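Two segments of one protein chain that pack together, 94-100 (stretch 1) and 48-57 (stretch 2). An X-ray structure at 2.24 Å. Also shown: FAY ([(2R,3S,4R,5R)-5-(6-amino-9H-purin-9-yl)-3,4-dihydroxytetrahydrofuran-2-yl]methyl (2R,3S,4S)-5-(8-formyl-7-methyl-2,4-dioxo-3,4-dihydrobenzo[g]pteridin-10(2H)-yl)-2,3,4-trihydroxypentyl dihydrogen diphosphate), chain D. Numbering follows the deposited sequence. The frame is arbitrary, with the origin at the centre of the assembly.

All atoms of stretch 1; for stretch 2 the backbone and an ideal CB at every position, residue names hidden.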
# COMPACT_ATOMS: atom_id res chain seq x y z
N SER A 94 -20.61 5.95 -15.31
CA SER A 94 -21.37 5.17 -16.30
C SER A 94 -20.68 5.20 -17.69
O SER A 94 -21.03 4.45 -18.59
CB SER A 94 -22.83 5.65 -16.41
OG SER A 94 -22.93 6.85 -17.17
N SER A 95 -19.72 6.09 -17.84
CA SER A 95 -18.91 6.16 -19.06
C SER A 95 -17.66 5.28 -19.05
O SER A 95 -17.00 5.14 -20.08
CB SER A 95 -18.48 7.60 -19.33
OG SER A 95 -19.58 8.37 -19.75
N LEU A 96 -17.31 4.71 -17.91
CA LEU A 96 -16.17 3.80 -17.90
C LEU A 96 -16.40 2.47 -17.16
O LEU A 96 -15.45 1.72 -16.95
CB LEU A 96 -14.86 4.48 -17.44
CG LEU A 96 -14.76 5.28 -16.14
CD1 LEU A 96 -15.38 4.59 -14.93
CD2 LEU A 96 -13.30 5.69 -15.85
N ASN A 97 -17.65 2.20 -16.78
CA ASN A 97 -17.97 1.01 -15.98
C ASN A 97 -18.08 -0.28 -16.81
O ASN A 97 -17.89 -0.24 -18.03
CB ASN A 97 -19.19 1.24 -15.06
CG ASN A 97 -20.54 1.17 -15.80
OD1 ASN A 97 -20.62 0.73 -16.94
ND2 ASN A 97 -21.60 1.60 -15.12
N TYR A 98 -18.36 -1.41 -16.15
CA TYR A 98 -18.37 -2.70 -16.85
C TYR A 98 -19.79 -3.26 -17.09
O TYR A 98 -20.03 -4.48 -17.13
CB TYR A 98 -17.41 -3.71 -16.19
CG TYR A 98 -16.04 -3.08 -15.98
CD1 TYR A 98 -15.34 -3.28 -14.79
CD2 TYR A 98 -15.48 -2.25 -16.95
CE1 TYR A 98 -14.11 -2.67 -14.58
CE2 TYR A 98 -14.25 -1.64 -16.75
CZ TYR A 98 -13.57 -1.85 -15.56
OH TYR A 98 -12.35 -1.24 -15.33
N PHE A 99 -20.74 -2.33 -17.23
CA PHE A 99 -21.98 -2.55 -17.97
C PHE A 99 -23.09 -3.32 -17.27
O PHE A 99 -24.26 -3.09 -17.58
CB PHE A 99 -21.69 -3.21 -19.32
CG PHE A 99 -20.58 -2.56 -20.06
CD1 PHE A 99 -20.76 -1.31 -20.66
CD2 PHE A 99 -19.35 -3.19 -20.17
CE1 PHE A 99 -19.73 -0.70 -21.37
CE2 PHE A 99 -18.31 -2.57 -20.87
CZ PHE A 99 -18.51 -1.32 -21.46
N THR A 100 -22.74 -4.23 -16.37
CA THR A 100 -23.74 -5.09 -15.74
C THR A 100 -24.89 -4.29 -15.14
O THR A 100 -24.70 -3.24 -14.52
CB THR A 100 -23.16 -6.02 -14.68
OG1 THR A 100 -21.88 -6.51 -15.10
CG2 THR A 100 -24.10 -7.20 -14.47
N UNK A 48 -12.88 4.75 -27.15
CA UNK A 48 -12.63 3.99 -25.93
C UNK A 48 -13.80 4.08 -24.94
O UNK A 48 -13.99 3.20 -24.11
CB UNK A 48 -11.35 4.49 -25.26
N UNK A 49 -14.58 5.15 -25.01
CA UNK A 49 -15.77 5.23 -24.16
C UNK A 49 -16.93 4.44 -24.76
O UNK A 49 -17.62 3.69 -24.04
CB UNK A 49 -16.18 6.69 -23.96
N UNK A 50 -17.15 4.59 -26.07
CA UNK A 50 -18.35 4.01 -26.68
C UNK A 50 -18.22 2.51 -26.96
O UNK A 50 -19.23 1.80 -27.11
CB UNK A 50 -18.67 4.74 -27.98
N UNK A 51 -16.98 2.05 -27.03
CA UNK A 51 -16.65 0.65 -27.35
C UNK A 51 -16.53 -0.23 -26.12
O UNK A 51 -15.57 -0.11 -25.37
CB UNK A 51 -15.34 0.59 -28.14
N UNK A 52 -17.49 -1.15 -25.91
CA UNK A 52 -17.51 -1.87 -24.63
C UNK A 52 -16.25 -2.66 -24.32
O UNK A 52 -15.93 -2.80 -23.13
CB UNK A 52 -18.70 -2.83 -24.61
N UNK A 53 -15.53 -3.16 -25.32
CA UNK A 53 -14.37 -4.00 -25.01
C UNK A 53 -13.16 -3.20 -24.55
O UNK A 53 -12.18 -3.76 -24.08
CB UNK A 53 -13.99 -4.83 -26.24
N UNK A 54 -13.24 -1.88 -24.69
CA UNK A 54 -12.16 -0.98 -24.28
C UNK A 54 -12.28 -0.53 -22.82
O UNK A 54 -11.37 0.13 -22.32
CB UNK A 54 -12.14 0.25 -25.19
N UNK A 55 -13.38 -0.87 -22.16
CA UNK A 55 -13.67 -0.36 -20.80
C UNK A 55 -12.47 -0.40 -19.85
O UNK A 55 -12.07 0.64 -19.30
CB UNK A 55 -14.81 -1.17 -20.18
N UNK A 56 -11.91 -1.59 -19.65
CA UNK A 56 -10.77 -1.75 -18.75
C UNK A 56 -9.59 -0.83 -19.09
O UNK A 56 -8.91 -0.33 -18.20
CB UNK A 56 -10.30 -3.21 -18.78
N UNK A 57 -9.39 -0.58 -20.38
CA UNK A 57 -8.33 0.32 -20.79
C UNK A 57 -8.55 1.76 -20.33
O UNK A 57 -7.64 2.56 -20.41
CB UNK A 57 -8.19 0.28 -22.31
P FAY D . -22.73 8.33 -9.50
N1 FAY D . -21.85 -0.75 -11.47
C2 FAY D . -22.63 -1.67 -12.18
O2 FAY D . -23.84 -1.71 -12.00
N3 FAY D . -22.17 -2.17 -13.37
C4 FAY D . -20.81 -2.25 -13.57
O4 FAY D . -20.38 -3.27 -14.15
N5 FAY D . -18.65 -1.39 -13.05
C6 FAY D . -16.60 -0.24 -12.99
C7 FAY D . -15.83 0.85 -12.64
C8 FAY D . -16.39 1.87 -11.87
O8 FAY D . -16.13 4.10 -11.19
C9 FAY D . -17.76 1.84 -11.58
PA FAY D . -20.52 9.34 -10.95
C1' FAY D . -20.55 1.69 -10.65
C10 FAY D . -20.52 -0.59 -11.78
N10 FAY D . -19.83 0.56 -11.38
N1A FAY D . -16.12 19.31 -10.07
O1A FAY D . -19.05 9.14 -10.77
C1B FAY D . -18.22 14.74 -11.58
O1P FAY D . -23.75 9.18 -10.22
C2' FAY D . -21.28 2.64 -11.62
O2' FAY D . -20.42 2.90 -12.67
C2A FAY D . -16.87 19.06 -11.20
O2A FAY D . -21.11 8.53 -12.06
C2B FAY D . -17.49 13.51 -12.08
O2B FAY D . -16.60 13.79 -13.15
O2P FAY D . -23.06 8.22 -8.02
C3' FAY D . -21.93 3.98 -11.15
O3' FAY D . -21.78 5.09 -12.05
N3A FAY D . -17.36 17.79 -11.46
C3B FAY D . -18.64 12.65 -12.55
O3B FAY D . -19.01 13.05 -13.84
O3P FAY D . -21.28 9.03 -9.58
C4' FAY D . -21.53 4.46 -9.78
O4' FAY D . -21.69 3.34 -8.92
C4A FAY D . -17.09 16.78 -10.59
C4B FAY D . -19.77 13.03 -11.62
O4B FAY D . -19.39 14.23 -10.98
C4X FAY D . -19.99 -1.46 -12.75
C5' FAY D . -22.39 5.67 -9.34
O5' FAY D . -22.51 6.85 -10.16
C5A FAY D . -16.33 17.01 -9.44
C5B FAY D . -20.05 11.93 -10.61
O5B FAY D . -20.76 10.91 -11.27
C5X FAY D . -17.89 -0.37 -12.50
C6A FAY D . -15.84 18.29 -9.18
N6A FAY D . -15.03 18.49 -8.13
N7A FAY D . -16.23 15.85 -8.77
C7M FAY D . -14.35 0.80 -12.94
C8A FAY D . -16.90 14.89 -9.44
C8M FAY D . -15.69 3.18 -11.85
C9A FAY D . -18.52 0.70 -11.84
N9A FAY D . -17.43 15.45 -10.57

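Position 48 is helical, and its CB has nothing of stretch 1 within 5.5 Å, so stretch 1 sets no demand and almost any helix-compatible residue would do. It is E48, whose carboxylate leads away from the contact.

Position 49 is different. Its CB points sideways and lies 4.3 Å from the carbonyl O of S95, beside the CB of that serine. A medium aliphatic residue such as valine, leucine or isoleucine would pack here, and a small hydroxyl residue such as threonine is not excluded, since S95 O is an acceptor. The residue is I49; its CG2 packs 3.7 Å from S95 O and 4.2 Å from S95 CB, a purely van der Waals contact.

Positions 50 and 51 point away, and stretch 1 leaves the choice free. They are T50 and T51, the second being the first residue to leave helical angles.

At position 52 the ideal CB stands only 3.5 Å from F99 CZ, so a side chain must be compact or turn aside from the ring. A phi of -59° is compatible with proline, though alanine or serine would also fit. The residue is P52. Its CB rests 3.6 Å from F99 CZ, while its carbonyl O approaches F99 CE2 at 3.3 Å, at the ring edge and near the ring plane, where the aromatic hydrogens carry slight positive charge.

Positions 53 and 54 find nothing of stretch 1 near their CB atoms, and small polar residues are among many that would serve. They are S53 and S54; the backbone N of S54 donates a hydrogen bond to the O of T51 at 3.0 Å, helping to shape the turn.

At position 55 the CA-to-CB bond points toward stretch 1. Its CB is crowded by Y98 CD2 at 3.5 Å, F99 CE2 at 3.8 Å and N97 O at 3.9 Å, which favours a very small residue, alanine or glycine. A55 fills the space with one methyl, its CB 3.5 Å from Y98 CD2 at the tyrosine edge. A water also joins the stretches, donating to A55 O and L96 O (2.9 Å each) and accepting from Y98 OH at 2.8 Å.

At position 56 the CB points sideways, 4.5 Å from Y98 OH, beside a broad aromatic ring. A flexible apolar chain, leucine or methionine, could reach it. M56 brings its CG to 3.9 Å from Y98 CE2, its SD lies 5.3 Å from the centroid of the Y98 ring in an oblique sulfur-aromatic contact, and the end of the chain then leads away. FAY C6 lies over one face of the Y98 ring.

Position 57 points away, so stretch 1 does not restrict it; the residue is D57, which makes no contact with stretch 1.

Stretch 2 48-57: EITTPSSAMD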
# COMPACT_ATOMS: atom_id res chain seq x y z
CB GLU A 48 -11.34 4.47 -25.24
CG GLU A 48 -10.23 4.84 -26.18
CD GLU A 48 -10.28 6.31 -26.60
OE1 GLU A 48 -10.82 6.60 -27.69
OE2 GLU A 48 -9.79 7.16 -25.82
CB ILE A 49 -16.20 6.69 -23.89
CG1 ILE A 49 -15.26 7.32 -22.85
CG2 ILE A 49 -17.64 6.75 -23.38
CD1 ILE A 49 -15.46 8.82 -22.65
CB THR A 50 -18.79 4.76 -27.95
OG1 THR A 50 -17.73 4.73 -28.92
CG2 THR A 50 -19.13 6.21 -27.60
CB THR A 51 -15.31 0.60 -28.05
OG1 THR A 51 -15.33 1.47 -29.19
CG2 THR A 51 -14.98 -0.83 -28.47
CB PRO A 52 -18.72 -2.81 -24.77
CG PRO A 52 -19.62 -2.09 -25.73
CD PRO A 52 -18.69 -1.41 -26.72
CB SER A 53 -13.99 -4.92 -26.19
OG SER A 53 -13.52 -4.20 -27.32
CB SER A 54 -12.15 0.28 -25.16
OG SER A 54 -11.65 0.02 -26.45
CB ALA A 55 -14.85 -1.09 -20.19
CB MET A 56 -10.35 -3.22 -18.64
CG MET A 56 -11.44 -4.05 -18.02
SD MET A 56 -11.05 -5.75 -17.58
CE MET A 56 -11.17 -6.52 -19.19
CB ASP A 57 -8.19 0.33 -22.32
CG ASP A 57 -7.73 -1.00 -22.89
OD1 ASP A 57 -6.91 -1.68 -22.23
OD2 ASP A 57 -8.19 -1.36 -24.00
O HOH W 1 -12.57 1.27 -16.56
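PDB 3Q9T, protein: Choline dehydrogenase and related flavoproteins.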